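Local structure of ferric-chelate reductase (NAD(P)H) (Archaeoglobus fulgidus, 1I0R) at residues T106-V118 and V130-V144. The protein reduces chelated ferric iron, as in siderophores, with electrons from NADH or NADPH and a flavin cofactor, and works as a homodimer. Sequence-based numbering, arbitrary orientation.
Sequences TQHAVAVIEAKVV and VGEAVDAEVLKDAEV
Val-112 and Glu-137 pair in an antiparallel beta hairpin, whose strands 109-122 and 126-138 are neighbours in the six-stranded barrel of this flavin reductase-like domain. Their backbones exchange two hydrogen bonds. Their side chains lie alongside each other, with Val-112 CG2 only 3.3 Å from Glu-137 CG. The carboxylate of Glu-137 extends past the valine to a salt bridge with Lys-96. Ala-111, Ala-115, Ala-133 and Ala-136 share the other face with Ile-113, which touches Ala-133 and Ala-136. Packing is close there, with Ala-111 CB 3.3 Å from Glu-137 O. Phe-6 of the second subunit packs on Ile-113, Ala-133 and Ala-136.

A classic beta bulge shifts the register by one, with Val-134 and Asp-135 both opposite Glu-114. With CG anti to the backbone N (chi1 179°), buried Glu-114 runs extended past Val-134 CG2 to Thr-100, which bonds its OE2. The face of Val-112 loosens toward the exposed end, where Lys-116 NZ and Glu-132 OE1 stay 4.8 Å apart. Just past strand 130-138, Leu-139 CD1 reaches Thr-106 CG2 and, back on the strand, Val-112 CG1, each at 3.8 Å. Val-110 O accepts two bonds from one face of its plane, from Leu-139 N at 2.8 Å and Lys-140 N at 3.3 Å.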
loop_
_atom_site.group_PDB
_atom_site.type_symbol
_atom_site.label_atom_id
_atom_site.label_comp_id
_atom_site.label_asym_id
_atom_site.label_seq_id
_atom_site.Cartn_x
_atom_site.Cartn_y
_atom_site.Cartn_z
ATOM N N THR B 106 -20.469 -6.607 1.496
ATOM C CA THR B 106 -20.374 -6.446 2.940
ATOM C C THR B 106 -20.020 -7.723 3.670
ATOM O O THR B 106 -19.572 -7.682 4.823
ATOM C CB THR B 106 -21.685 -5.884 3.521
ATOM O OG1 THR B 106 -22.775 -6.690 3.057
ATOM C CG2 THR B 106 -21.914 -4.451 3.038
ATOM N N GLN B 107 -20.201 -8.853 2.995
ATOM C CA GLN B 107 -19.883 -10.136 3.622
ATOM C C GLN B 107 -18.388 -10.256 3.899
ATOM O O GLN B 107 -17.573 -10.034 3.009
ATOM C CB GLN B 107 -20.323 -11.293 2.737
ATOM C CG GLN B 107 -20.513 -12.590 3.524
ATOM C CD GLN B 107 -21.107 -13.692 2.668
ATOM O OE1 GLN B 107 -21.831 -13.422 1.709
ATOM N NE2 GLN B 107 -20.801 -14.944 3.013
ATOM N N HIS B 108 -18.055 -10.614 5.137
ATOM C CA HIS B 108 -16.673 -10.776 5.593
ATOM C C HIS B 108 -15.853 -9.498 5.517
ATOM O O HIS B 108 -14.621 -9.550 5.530
ATOM C CB HIS B 108 -15.973 -11.877 4.796
ATOM C CG HIS B 108 -16.615 -13.218 4.957
ATOM N ND1 HIS B 108 -16.733 -13.837 6.184
ATOM C CD2 HIS B 108 -17.239 -14.021 4.064
ATOM C CE1 HIS B 108 -17.410 -14.965 6.039
ATOM N NE2 HIS B 108 -17.728 -15.100 4.763
ATOM N N ALA B 109 -16.532 -8.358 5.472
ATOM C CA ALA B 109 -15.837 -7.080 5.376
ATOM C C ALA B 109 -15.830 -6.300 6.665
ATOM O O ALA B 109 -16.869 -6.130 7.316
ATOM C CB ALA B 109 -16.458 -6.237 4.270
ATOM N N VAL B 110 -14.650 -5.810 7.041
ATOM C CA VAL B 110 -14.518 -5.016 8.249
ATOM C C VAL B 110 -14.986 -3.597 7.903
ATOM O O VAL B 110 -15.502 -2.872 8.755
ATOM C CB VAL B 110 -13.046 -5.004 8.742
ATOM C CG1 VAL B 110 -12.899 -4.100 9.976
ATOM C CG2 VAL B 110 -12.591 -6.431 9.054
ATOM N N ALA B 111 -14.817 -3.213 6.637
ATOM C CA ALA B 111 -15.229 -1.901 6.153
ATOM C C ALA B 111 -15.418 -1.920 4.635
ATOM O O ALA B 111 -14.906 -2.807 3.954
ATOM C CB ALA B 111 -14.171 -0.841 6.513
ATOM N N VAL B 112 -16.172 -0.954 4.124
ATOM C CA VAL B 112 -16.384 -0.792 2.691
ATOM C C VAL B 112 -16.194 0.667 2.335
ATOM O O VAL B 112 -16.511 1.563 3.130
ATOM C CB VAL B 112 -17.792 -1.269 2.213
ATOM C CG1 VAL B 112 -17.863 -2.784 2.290
ATOM C CG2 VAL B 112 -18.903 -0.628 3.050
ATOM N N ILE B 113 -15.644 0.905 1.145
ATOM C CA ILE B 113 -15.394 2.246 0.656
ATOM C C ILE B 113 -15.907 2.323 -0.763
ATOM O O ILE B 113 -15.761 1.365 -1.524
ATOM C CB ILE B 113 -13.860 2.524 0.654
ATOM C CG1 ILE B 113 -13.325 2.383 2.079
ATOM C CG2 ILE B 113 -13.558 3.871 0.035
ATOM C CD1 ILE B 113 -11.793 2.337 2.141
ATOM N N GLU B 114 -16.524 3.451 -1.108
ATOM C CA GLU B 114 -17.040 3.669 -2.450
ATOM C C GLU B 114 -16.284 4.870 -3.006
ATOM O O GLU B 114 -16.079 5.864 -2.287
ATOM C CB GLU B 114 -18.551 3.938 -2.370
ATOM C CG GLU B 114 -19.226 4.195 -3.681
ATOM C CD GLU B 114 -20.741 4.339 -3.523
ATOM O OE1 GLU B 114 -21.205 4.641 -2.400
ATOM O OE2 GLU B 114 -21.448 4.157 -4.529
ATOM N N ALA B 115 -15.852 4.791 -4.267
ATOM C CA ALA B 115 -15.086 5.894 -4.866
ATOM C C ALA B 115 -15.407 6.180 -6.332
ATOM O O ALA B 115 -15.803 5.278 -7.068
ATOM C CB ALA B 115 -13.553 5.599 -4.719
ATOM N N LYS B 116 -15.278 7.443 -6.749
ATOM C CA LYS B 116 -15.475 7.792 -8.157
ATOM C C LYS B 116 -14.067 8.080 -8.705
ATOM O O LYS B 116 -13.283 8.780 -8.053
ATOM C CB LYS B 116 -16.380 9.028 -8.356
ATOM C CG LYS B 116 -15.821 10.326 -7.800
ATOM C CD LYS B 116 -16.637 11.545 -8.237
ATOM C CE LYS B 116 -15.866 12.850 -7.926
ATOM N NZ LYS B 116 -16.636 14.096 -8.281
ATOM N N VAL B 117 -13.752 7.512 -9.863
ATOM C CA VAL B 117 -12.440 7.705 -10.489
ATOM C C VAL B 117 -12.221 9.135 -10.946
ATOM O O VAL B 117 -13.026 9.691 -11.712
ATOM C CB VAL B 117 -12.238 6.767 -11.715
ATOM C CG1 VAL B 117 -10.855 7.070 -12.392
ATOM C CG2 VAL B 117 -12.329 5.303 -11.272
ATOM N N VAL B 118 -11.112 9.729 -10.506
ATOM C CA VAL B 118 -10.792 11.096 -10.888
ATOM C C VAL B 118 -9.511 11.156 -11.706
ATOM O O VAL B 118 -9.194 12.193 -12.267
ATOM C CB VAL B 118 -10.645 12.025 -9.656
ATOM C CG1 VAL B 118 -12.008 12.199 -8.968
ATOM C CG2 VAL B 118 -9.613 11.449 -8.690
ATOM N N VAL B 130 -7.176 6.280 -9.541
ATOM C CA VAL B 130 -7.239 7.140 -8.370
ATOM C C VAL B 130 -8.696 7.539 -8.183
ATOM O O VAL B 130 -9.298 8.177 -9.048
ATOM C CB VAL B 130 -6.394 8.405 -8.555
ATOM C CG1 VAL B 130 -6.486 9.288 -7.281
ATOM C CG2 VAL B 130 -4.931 8.001 -8.785
ATOM N N GLY B 131 -9.267 7.137 -7.058
ATOM C CA GLY B 131 -10.655 7.490 -6.821
ATOM C C GLY B 131 -10.877 8.417 -5.648
ATOM O O GLY B 131 -10.201 8.333 -4.618
ATOM N N GLU B 132 -11.849 9.309 -5.779
ATOM C CA GLU B 132 -12.172 10.189 -4.675
ATOM C C GLU B 132 -13.228 9.430 -3.867
ATOM O O GLU B 132 -14.224 8.992 -4.434
ATOM C CB GLU B 132 -12.731 11.510 -5.200
ATOM C CG GLU B 132 -12.880 12.542 -4.109
ATOM C CD GLU B 132 -13.278 13.924 -4.630
ATOM O OE1 GLU B 132 -12.654 14.424 -5.603
ATOM O OE2 GLU B 132 -14.213 14.511 -4.045
ATOM N N ALA B 133 -13.009 9.249 -2.572
ATOM C CA ALA B 133 -13.965 8.519 -1.731
ATOM C C ALA B 133 -15.272 9.297 -1.602
ATOM O O ALA B 133 -15.266 10.488 -1.285
ATOM C CB ALA B 133 -13.358 8.257 -0.346
ATOM N N VAL B 134 -16.391 8.624 -1.861
ATOM C CA VAL B 134 -17.697 9.289 -1.743
ATOM C C VAL B 134 -18.531 8.742 -0.582
ATOM O O VAL B 134 -19.511 9.366 -0.181
ATOM C CB VAL B 134 -18.485 9.227 -3.064
ATOM C CG1 VAL B 134 -17.770 10.080 -4.113
ATOM C CG2 VAL B 134 -18.624 7.790 -3.553
ATOM N N ASP B 135 -18.166 7.568 -0.075
ATOM C CA ASP B 135 -18.803 6.988 1.112
ATOM C C ASP B 135 -17.845 5.967 1.689
ATOM O O ASP B 135 -16.952 5.471 0.986
ATOM C CB ASP B 135 -20.143 6.299 0.804
ATOM C CG ASP B 135 -21.001 6.102 2.067
ATOM O OD1 ASP B 135 -22.022 5.372 1.991
ATOM O OD2 ASP B 135 -20.668 6.676 3.138
ATOM N N ALA B 136 -18.008 5.663 2.968
ATOM C CA ALA B 136 -17.160 4.692 3.617
ATOM C C ALA B 136 -17.790 4.381 4.957
ATOM O O ALA B 136 -18.321 5.281 5.623
ATOM C CB ALA B 136 -15.754 5.267 3.811
ATOM N N GLU B 137 -17.747 3.115 5.349
ATOM C CA GLU B 137 -18.312 2.717 6.626
ATOM C C GLU B 137 -17.601 1.530 7.257
ATOM O O GLU B 137 -17.079 0.649 6.555
ATOM C CB GLU B 137 -19.802 2.406 6.456
ATOM C CG GLU B 137 -20.127 1.262 5.506
ATOM C CD GLU B 137 -21.628 1.161 5.233
ATOM O OE1 GLU B 137 -22.076 1.563 4.130
ATOM O OE2 GLU B 137 -22.354 0.701 6.140
ATOM N N VAL B 138 -17.544 1.530 8.584
ATOM C CA VAL B 138 -16.942 0.425 9.311
ATOM C C VAL B 138 -18.128 -0.489 9.590
ATOM O O VAL B 138 -19.154 -0.030 10.090
ATOM C CB VAL B 138 -16.309 0.883 10.634
ATOM C CG1 VAL B 138 -15.796 -0.329 11.396
ATOM C CG2 VAL B 138 -15.155 1.851 10.348
ATOM N N LEU B 139 -17.991 -1.770 9.257
ATOM C CA LEU B 139 -19.083 -2.734 9.417
ATOM C C LEU B 139 -18.921 -3.722 10.564
ATOM O O LEU B 139 -19.913 -4.219 11.117
ATOM C CB LEU B 139 -19.242 -3.537 8.128
ATOM C CG LEU B 139 -19.412 -2.741 6.837
ATOM C CD1 LEU B 139 -19.321 -3.692 5.647
ATOM C CD2 LEU B 139 -20.740 -1.990 6.857
ATOM N N LYS B 140 -17.679 -4.027 10.907
ATOM C CA LYS B 140 -17.405 -4.995 11.959
ATOM C C LYS B 140 -16.231 -4.585 12.818
ATOM O O LYS B 140 -15.370 -3.799 12.413
ATOM C CB LYS B 140 -17.083 -6.365 11.355
ATOM C CG LYS B 140 -18.086 -6.898 10.346
ATOM C CD LYS B 140 -17.465 -8.039 9.523
ATOM C CE LYS B 140 -17.039 -9.235 10.377
ATOM N NZ LYS B 140 -18.173 -10.146 10.725
ATOM N N ASP B 141 -16.204 -5.178 14.003
ATOM C CA ASP B 141 -15.183 -4.956 15.007
ATOM C C ASP B 141 -13.954 -5.841 14.738
ATOM O O ASP B 141 -12.911 -5.680 15.363
ATOM C CB ASP B 141 -15.812 -5.286 16.367
ATOM C CG ASP B 141 -14.862 -5.108 17.520
ATOM O OD1 ASP B 141 -13.817 -5.795 17.550
ATOM O OD2 ASP B 141 -15.173 -4.283 18.410
ATOM N N ALA B 142 -14.077 -6.759 13.786
ATOM C CA ALA B 142 -13.016 -7.714 13.458
ATOM C C ALA B 142 -11.655 -7.195 12.984
ATOM O O ALA B 142 -11.543 -6.091 12.452
ATOM C CB ALA B 142 -13.544 -8.706 12.440
ATOM N N GLU B 143 -10.635 -8.034 13.170
ATOM C CA GLU B 143 -9.271 -7.731 12.750
ATOM C C GLU B 143 -9.221 -7.925 11.240
ATOM O O GLU B 143 -9.979 -8.724 10.686
ATOM C CB GLU B 143 -8.264 -8.673 13.427
ATOM C CG GLU B 143 -8.158 -8.516 14.951
ATOM C CD GLU B 143 -7.957 -7.065 15.389
ATOM O OE1 GLU B 143 -7.000 -6.415 14.907
ATOM O OE2 GLU B 143 -8.754 -6.572 16.224
ATOM N N VAL B 144 -8.338 -7.191 10.567
ATOM C CA VAL B 144 -8.236 -7.310 9.120
ATOM C C VAL B 144 -7.262 -8.394 8.696
ATOM O O VAL B 144 -6.375 -8.794 9.452
ATOM C CB VAL B 144 -7.787 -5.976 8.443
ATOM C CG1 VAL B 144 -8.721 -4.853 8.829
ATOM C CG2 VAL B 144 -6.340 -5.657 8.800
#